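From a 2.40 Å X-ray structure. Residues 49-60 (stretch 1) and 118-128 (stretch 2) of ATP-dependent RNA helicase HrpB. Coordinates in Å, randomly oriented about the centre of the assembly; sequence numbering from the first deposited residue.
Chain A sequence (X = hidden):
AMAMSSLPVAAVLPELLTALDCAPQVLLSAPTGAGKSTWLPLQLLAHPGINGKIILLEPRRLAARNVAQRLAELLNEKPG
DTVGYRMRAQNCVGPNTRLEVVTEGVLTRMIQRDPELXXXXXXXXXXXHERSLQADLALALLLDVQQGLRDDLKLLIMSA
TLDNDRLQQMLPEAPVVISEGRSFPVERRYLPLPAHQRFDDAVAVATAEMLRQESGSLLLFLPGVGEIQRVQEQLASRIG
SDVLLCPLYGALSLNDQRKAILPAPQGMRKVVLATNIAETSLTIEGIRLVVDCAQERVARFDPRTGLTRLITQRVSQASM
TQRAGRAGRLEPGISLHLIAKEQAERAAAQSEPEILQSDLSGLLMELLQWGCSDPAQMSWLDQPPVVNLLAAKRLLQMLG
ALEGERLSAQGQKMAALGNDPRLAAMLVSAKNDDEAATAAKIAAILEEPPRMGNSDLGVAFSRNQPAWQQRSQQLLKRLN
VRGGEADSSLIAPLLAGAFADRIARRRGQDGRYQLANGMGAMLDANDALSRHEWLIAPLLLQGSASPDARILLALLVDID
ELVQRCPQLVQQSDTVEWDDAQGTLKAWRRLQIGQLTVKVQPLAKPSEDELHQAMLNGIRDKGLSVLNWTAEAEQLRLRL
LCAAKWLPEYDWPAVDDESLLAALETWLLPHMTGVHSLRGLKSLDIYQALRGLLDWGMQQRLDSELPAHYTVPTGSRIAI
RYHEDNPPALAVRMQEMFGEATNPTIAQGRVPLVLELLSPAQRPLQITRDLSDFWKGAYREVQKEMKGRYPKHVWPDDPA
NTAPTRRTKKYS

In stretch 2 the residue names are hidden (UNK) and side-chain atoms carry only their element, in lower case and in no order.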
# COMPACT_ATOMS: atom_id res chain seq x y z
N GLY A 49 -41.97 4.36 -4.36
CA GLY A 49 -41.01 4.19 -5.44
C GLY A 49 -39.94 3.16 -5.13
O GLY A 49 -39.46 2.46 -6.03
N ILE A 50 -39.57 3.07 -3.85
CA ILE A 50 -38.57 2.09 -3.40
C ILE A 50 -39.25 0.75 -3.12
O ILE A 50 -40.28 0.69 -2.45
CB ILE A 50 -37.83 2.60 -2.14
CG1 ILE A 50 -36.63 3.47 -2.53
CG2 ILE A 50 -37.33 1.43 -1.29
CD1 ILE A 50 -37.01 4.78 -3.20
N ASN A 51 -38.66 -0.33 -3.63
CA ASN A 51 -39.26 -1.66 -3.50
C ASN A 51 -38.50 -2.61 -2.59
O ASN A 51 -37.43 -3.11 -2.95
CB ASN A 51 -39.42 -2.30 -4.89
CG ASN A 51 -40.57 -1.71 -5.69
OD1 ASN A 51 -40.99 -0.58 -5.44
ND2 ASN A 51 -41.08 -2.47 -6.65
N GLY A 52 -39.06 -2.89 -1.42
CA GLY A 52 -38.50 -3.88 -0.51
C GLY A 52 -37.72 -3.31 0.66
O GLY A 52 -38.16 -2.38 1.33
N LYS A 53 -36.55 -3.90 0.90
CA LYS A 53 -35.70 -3.57 2.03
C LYS A 53 -34.71 -2.45 1.70
O LYS A 53 -34.40 -2.22 0.54
CB LYS A 53 -34.94 -4.81 2.50
CG LYS A 53 -35.33 -5.28 3.88
CD LYS A 53 -35.38 -6.79 3.90
CE LYS A 53 -35.46 -7.35 5.32
NZ LYS A 53 -36.40 -6.57 6.17
N ILE A 54 -34.24 -1.75 2.73
CA ILE A 54 -33.21 -0.73 2.58
C ILE A 54 -32.07 -1.00 3.55
O ILE A 54 -32.30 -1.21 4.74
CB ILE A 54 -33.73 0.69 2.85
CG1 ILE A 54 -34.95 0.99 1.98
CG2 ILE A 54 -32.62 1.71 2.65
CD1 ILE A 54 -35.60 2.33 2.30
N ILE A 55 -30.84 -1.01 3.04
CA ILE A 55 -29.68 -1.23 3.90
C ILE A 55 -28.93 0.07 4.13
O ILE A 55 -28.68 0.83 3.19
CB ILE A 55 -28.70 -2.26 3.30
CG1 ILE A 55 -29.44 -3.51 2.83
CG2 ILE A 55 -27.65 -2.63 4.33
CD1 ILE A 55 -30.03 -4.35 3.93
N LEU A 56 -28.58 0.32 5.40
CA LEU A 56 -27.86 1.54 5.77
C LEU A 56 -26.52 1.21 6.42
O LEU A 56 -26.48 0.83 7.60
CB LEU A 56 -28.71 2.38 6.72
CG LEU A 56 -28.09 3.70 7.20
CD1 LEU A 56 -27.80 4.60 6.01
CD2 LEU A 56 -29.01 4.38 8.19
N LEU A 57 -25.45 1.36 5.64
CA LEU A 57 -24.08 1.10 6.11
C LEU A 57 -23.57 2.26 6.94
O LEU A 57 -23.67 3.41 6.52
CB LEU A 57 -23.12 0.86 4.94
CG LEU A 57 -21.64 0.69 5.32
CD1 LEU A 57 -21.44 -0.55 6.18
CD2 LEU A 57 -20.72 0.64 4.10
N GLU A 58 -23.01 1.95 8.11
CA GLU A 58 -22.38 2.96 8.95
C GLU A 58 -20.92 2.59 9.19
O GLU A 58 -20.60 1.41 9.31
CB GLU A 58 -23.15 3.10 10.27
CG GLU A 58 -24.60 3.56 10.11
CD GLU A 58 -24.72 5.00 9.63
OE1 GLU A 58 -23.78 5.78 9.89
OE2 GLU A 58 -25.75 5.35 9.01
N PRO A 59 -20.03 3.59 9.28
CA PRO A 59 -18.59 3.33 9.30
C PRO A 59 -18.10 2.62 10.56
O PRO A 59 -17.20 1.80 10.46
CB PRO A 59 -17.99 4.73 9.23
CG PRO A 59 -19.04 5.62 9.87
CD PRO A 59 -20.36 5.01 9.51
N ARG A 60 -18.67 2.92 11.72
CA ARG A 60 -18.27 2.20 12.93
C ARG A 60 -19.45 1.68 13.71
O ARG A 60 -20.59 2.07 13.46
CB ARG A 60 -17.43 3.09 13.84
CG ARG A 60 -16.03 3.35 13.33
CD ARG A 60 -15.51 4.65 13.92
NE ARG A 60 -16.47 5.73 13.68
CZ ARG A 60 -16.43 6.54 12.62
NH1 ARG A 60 -15.47 6.40 11.72
NH2 ARG A 60 -17.34 7.49 12.48
N UNK A 118 -31.51 -10.37 -2.89
CA UNK A 118 -32.94 -10.60 -3.09
C UNK A 118 -33.81 -9.86 -2.08
O UNK A 118 -33.51 -9.85 -0.88
o UNK A 118 -32.42 -12.83 -3.93
c UNK A 118 -33.24 -12.10 -3.02
N UNK A 119 -34.87 -9.22 -2.56
CA UNK A 119 -35.74 -8.43 -1.71
C UNK A 119 -35.28 -7.00 -1.48
O UNK A 119 -36.10 -6.11 -1.26
N UNK A 120 -33.97 -6.78 -1.54
CA UNK A 120 -33.40 -5.44 -1.33
C UNK A 120 -33.58 -4.56 -2.56
O UNK A 120 -33.31 -4.98 -3.68
c UNK A 120 -31.37 -4.15 -0.55
c UNK A 120 -31.89 -5.51 -1.00
c UNK A 120 -31.61 -6.59 0.04
N UNK A 121 -34.02 -3.32 -2.35
CA UNK A 121 -34.22 -2.38 -3.45
C UNK A 121 -33.33 -1.15 -3.40
O UNK A 121 -32.96 -0.59 -4.43
N UNK A 122 -32.98 -0.72 -2.19
CA UNK A 122 -32.13 0.46 -2.04
C UNK A 122 -31.07 0.24 -0.97
O UNK A 122 -31.36 -0.21 0.14
c UNK A 122 -33.15 3.89 -0.52
c UNK A 122 -32.19 2.85 -1.08
c UNK A 122 -31.21 3.47 -2.08
c UNK A 122 -32.97 1.68 -1.70
N UNK A 123 -29.84 0.57 -1.31
CA UNK A 123 -28.76 0.55 -0.34
C UNK A 123 -28.24 1.97 -0.13
O UNK A 123 -28.06 2.72 -1.09
c UNK A 123 -28.16 -1.80 -1.05
c UNK A 123 -27.61 -0.39 -0.77
c UNK A 123 -26.55 -0.46 0.30
N UNK A 124 -28.03 2.34 1.14
CA UNK A 124 -27.51 3.65 1.50
C UNK A 124 -26.14 3.56 2.17
O UNK A 124 -25.98 2.91 3.20
c UNK A 124 -27.99 5.82 2.68
c UNK A 124 -28.47 4.38 2.44
c UNK A 124 -29.89 4.35 1.89
c UNK A 124 -30.92 4.96 2.81
N UNK A 125 -25.15 4.23 1.56
CA UNK A 125 -23.80 4.29 2.10
C UNK A 125 -23.58 5.62 2.82
O UNK A 125 -23.37 6.66 2.19
c UNK A 125 -22.77 1.64 0.95
c UNK A 125 -22.76 4.13 0.99
c UNK A 125 -21.77 2.90 -0.94
c UNK A 125 -22.86 2.89 0.11
N UNK A 126 -23.62 5.58 4.15
CA UNK A 126 -23.58 6.80 4.94
C UNK A 126 -22.15 7.19 5.30
O UNK A 126 -21.26 6.35 5.30
o UNK A 126 -25.09 7.98 8.03
o UNK A 126 -24.90 8.96 6.07
c UNK A 126 -24.44 6.63 6.19
c UNK A 126 -24.84 7.95 6.81
N UNK A 127 -21.95 8.47 5.61
CA UNK A 127 -20.64 9.04 5.94
C UNK A 127 -19.60 8.65 4.90
O UNK A 127 -18.48 8.29 5.23
c UNK A 127 -20.20 8.59 7.34
o UNK A 127 -22.96 10.39 8.86
c UNK A 127 -21.29 8.73 8.39
c UNK A 127 -21.75 10.17 8.60
o UNK A 127 -20.92 11.10 8.49
N UNK A 128 -19.97 8.74 3.62
CA UNK A 128 -19.09 8.29 2.54
C UNK A 128 -17.81 9.12 2.41
O UNK A 128 -16.80 8.65 1.90
c UNK A 128 -19.06 7.60 0.12
c UNK A 128 -18.37 5.56 -0.96
c UNK A 128 -19.82 8.30 1.20
c UNK A 128 -17.54 7.65 -1.75
c UNK A 128 -17.59 6.29 -1.84
c UNK A 128 -18.27 8.31 -0.78
c UNK A 128 -19.09 6.22 0.02
O HOH W 1 -36.63 -4.98 -4.65

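Position 118 carries one carbon and then one oxygen and touches nothing on stretch 1; this is Ser118, whose hydroxyl is hydrogen-bonded elsewhere in the structure.

Position 119 has no side-chain atoms. Its phi/psi of 86/-29 would jam a CB against the preceding carbonyl, so the residue is Gly119. Its O accepts a hydrogen bond from Lys53 N at 3.1 Å, opening the ladder.

At position 120 one carbon carries two more, and one tip approaches Ile55 CG1. This compact apolar fork, fitting a buried strand position, is Val120; its CG1 lies 3.9 Å from Ile55 CG1.

Position 121 is again bare. A CB built here would fall 2.2 Å from Asn51 O, a clash that glycine avoids, so this is Gly121. Its CA approaches Asn51 O at 3.3 Å in a CA-H...O contact, and its N donates to Lys53 O at 3.1 Å.

Position 122 shows four carbons forked at the second, one tip lying near both Ile54 and Ile50. The long stem suits this reach: Leu122 CD2 is 3.9 Å from Ile54 CG2 and 4.0 Å from Ile50 CG1. Its N makes a weak bond to Lys53 O at 3.4 Å, so that carbonyl serves two successive amides where a beta bulge shifts the register.

Position 123, one carbon bearing two, packs beside Ile55. A short apolar fork suits this buried site: Val123, with CG1 4.1 Å from Ile55 CB.

Position 124 has four carbons forked at the first, its longer arm meeting Ile54 and its shorter arm Leu56. Ile124 thus serves two neighbours, CD1 at 3.7 Å from Ile54 CG2 and CG2 at 3.6 Å from Leu56 CD1.

Position 125, four carbons forked at the second, brings a tip to Leu57. That longer fork is Leu125, its CD2 3.9 Å from Leu57 CD2.

Position 126 has two carbons, the second carrying two oxygens, one close to Glu58. Asp126 OD1 and Glu58 OE2 approach to 2.9 Å, like charges without a hydrogen bond; an acid is accommodated here with both Asp126 oxygens hydrogen-bonded elsewhere in the structure.

Position 127, three carbons ending in two oxygens, lays its aliphatic stem against Pro59: Glu127, CG 4.0 Å from Pro59 CD.

Position 128, one carbon and a six-carbon ring, is Phe128, buried but out of reach of stretch 1.

The contact is a parallel strand pair burying 770 Å². Beyond the bulge, backbone hydrogen bonds alternate between strands, from Ile55 N to Leu122 O (3.1 Å) through Asp126 N to Leu57 O (3.2 Å), fixing the register while apolar side chains pack both faces.

Stretch 2, residues 118-128: SGVGLVILDEF
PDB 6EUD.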